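Local coordinates for protein sugar isomerase (PDB 3QC0) that binds a zinc ion in a TIM barrel of the xylose isomerase-like family and probably isomerises a sugar, its substrate being unestablished, at residues Val101-Gly106 with Glu142-Met147. Numbering follows the deposited sequence.
Sequences VLVAGG and EPLHPM
The Glu142 side chain runs beside Val103 and across Val101, its OE1 meeting a methyl of each. Its CG is anti to the backbone N (chi1 -167°) and the chain runs on extended beyond it. Glu142 is modelled in two conformers; in the one described, OE1 lies 3.6 Å from Val101 CG1 and 3.8 Å from Val103 CG2. These are van der Waals contacts of an oxygen with methyl groups, while OE2 is a ligand of the zinc ion. Glu142 N donates to Leu102 O at 3.1 Å (N-H...O 164°), the direct hydrogen bond between the two segments. Where the two segments diverge, a water bridges them: it donates to Leu102 O and to Glu142 O (2.6 Å) and accepts a weak bond from Ala104 N. Leu102 O is therefore gripped twice. Farther along, Val103 CG1 meets Leu144 CD2 at 3.9 Å, the two side chains crossing at about a right angle, and His180 of helix 178-181 touches both Leu144 and Glu142. Asp177, His204 and Glu248 complete the metal site. Glu142, directly after strand 139-141, is thus a zinc ligand at the C-terminal mouth of a TIM barrel, packed against the end of the adjacent parallel strand 100-103, as in xylose isomerase-like enzymes.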
loop_
_atom_site.group_PDB
_atom_site.type_symbol
_atom_site.label_atom_id
_atom_site.label_comp_id
_atom_site.label_asym_id
_atom_site.label_seq_id
_atom_site.Cartn_x
_atom_site.Cartn_y
_atom_site.Cartn_z
ATOM N N VAL A 101 -4.518 -20.236 5.215
ATOM C CA VAL A 101 -4.201 -18.907 4.714
ATOM C C VAL A 101 -2.753 -18.877 4.216
ATOM O O VAL A 101 -1.870 -19.399 4.873
ATOM C CB VAL A 101 -4.439 -17.856 5.817
ATOM C CG1 VAL A 101 -3.985 -16.473 5.355
ATOM C CG2 VAL A 101 -5.934 -17.823 6.215
ATOM N N LEU A 102 -2.520 -18.271 3.046
ATOM C CA LEU A 102 -1.202 -18.193 2.468
ATOM C C LEU A 102 -0.756 -16.728 2.398
ATOM O O LEU A 102 -1.397 -15.903 1.722
ATOM C CB LEU A 102 -1.111 -18.798 1.058
ATOM C CG LEU A 102 -1.556 -20.268 0.911
ATOM C CD1 LEU A 102 -1.422 -20.647 -0.587
ATOM C CD2 LEU A 102 -0.740 -21.192 1.809
ATOM N N VAL A 103 0.325 -16.438 3.098
ATOM C CA VAL A 103 1.011 -15.144 3.077
ATOM C C VAL A 103 2.233 -15.337 2.202
ATOM O O VAL A 103 3.119 -16.107 2.541
ATOM C CB VAL A 103 1.377 -14.716 4.499
ATOM C CG1 VAL A 103 2.219 -13.434 4.473
ATOM C CG2 VAL A 103 0.130 -14.460 5.340
ATOM N N ALA A 104 2.246 -14.704 1.016
ATOM C CA ALA A 104 3.034 -15.177 -0.135
ATOM C C ALA A 104 4.542 -15.244 0.061
ATOM O O ALA A 104 5.213 -16.030 -0.602
ATOM C CB ALA A 104 2.744 -14.316 -1.404
ATOM N N GLY A 105 5.079 -14.356 0.894
ATOM C CA GLY A 105 6.512 -14.128 0.982
ATOM C C GLY A 105 6.905 -12.936 0.152
ATOM O O GLY A 105 6.300 -12.657 -0.875
ATOM N N GLY A 106 7.933 -12.242 0.611
ATOM C CA GLY A 106 8.512 -11.107 -0.110
ATOM C C GLY A 106 9.604 -11.523 -1.096
ATOM O O GLY A 106 9.730 -12.693 -1.499
ATOM N N GLU A 142 -4.030 -14.844 0.492
ATOM C CA GLU A 142 -4.407 -13.586 1.162
ATOM C C GLU A 142 -3.607 -12.456 0.506
ATOM O O GLU A 142 -2.418 -12.330 0.740
ATOM C CB GLU A 142 -4.122 -13.647 2.660
ATOM C CG GLU A 142 -4.783 -12.498 3.415
ATOM C CD GLU A 142 -4.417 -12.432 4.873
ATOM O OE1 GLU A 142 -3.363 -12.964 5.226
ATOM O OE2 GLU A 142 -5.206 -11.838 5.628
ATOM N N PRO A 143 -4.242 -11.677 -0.386
ATOM C CA PRO A 143 -3.482 -10.470 -0.813
ATOM C C PRO A 143 -3.199 -9.619 0.421
ATOM O O PRO A 143 -4.090 -9.438 1.265
ATOM C CB PRO A 143 -4.427 -9.780 -1.805
ATOM C CG PRO A 143 -5.797 -10.294 -1.459
ATOM C CD PRO A 143 -5.583 -11.723 -0.968
ATOM N N LEU A 144 -1.979 -9.105 0.503
ATOM C CA LEU A 144 -1.517 -8.335 1.640
ATOM C C LEU A 144 -1.350 -6.884 1.210
ATOM O O LEU A 144 -1.098 -6.577 0.047
ATOM C CB LEU A 144 -0.198 -8.852 2.216
ATOM C CG LEU A 144 -0.318 -9.532 3.594
ATOM C CD1 LEU A 144 -1.141 -10.838 3.549
ATOM C CD2 LEU A 144 1.076 -9.697 4.196
ATOM N N HIS A 145 -1.490 -5.994 2.193
ATOM C CA HIS A 145 -1.346 -4.592 1.936
ATOM C C HIS A 145 -0.048 -4.364 1.164
ATOM O O HIS A 145 0.984 -4.929 1.507
ATOM C CB HIS A 145 -1.280 -3.799 3.229
ATOM C CG HIS A 145 -1.568 -2.359 3.037
ATOM N ND1 HIS A 145 -0.639 -1.481 2.504
ATOM C CD2 HIS A 145 -2.683 -1.635 3.315
ATOM C CE1 HIS A 145 -1.184 -0.261 2.481
ATOM N NE2 HIS A 145 -2.436 -0.339 2.911
ATOM N N PRO A 146 -0.091 -3.458 0.182
ATOM C CA PRO A 146 1.118 -3.153 -0.567
ATOM C C PRO A 146 2.350 -2.774 0.255
ATOM O O PRO A 146 3.463 -2.976 -0.215
ATOM C CB PRO A 146 0.676 -1.995 -1.487
ATOM C CG PRO A 146 -0.758 -2.381 -1.815
ATOM C CD PRO A 146 -1.303 -2.998 -0.516
HETATM N N MSE A 147 2.179 -2.235 1.463
HETATM C CA MSE A 147 3.330 -1.901 2.289
HETATM C C MSE A 147 4.151 -3.105 2.702
HETATM O O MSE A 147 5.301 -2.932 3.104
HETATM C CB MSE A 147 2.963 -1.063 3.524
HETATM C CG MSE A 147 2.131 -1.749 4.501
HETATM SE SE MSE A 147 1.561 -0.341 5.862
HETATM C CE MSE A 147 0.083 -1.354 6.499
HETATM O O HOH W 1 -0.308 -13.781 0.167
#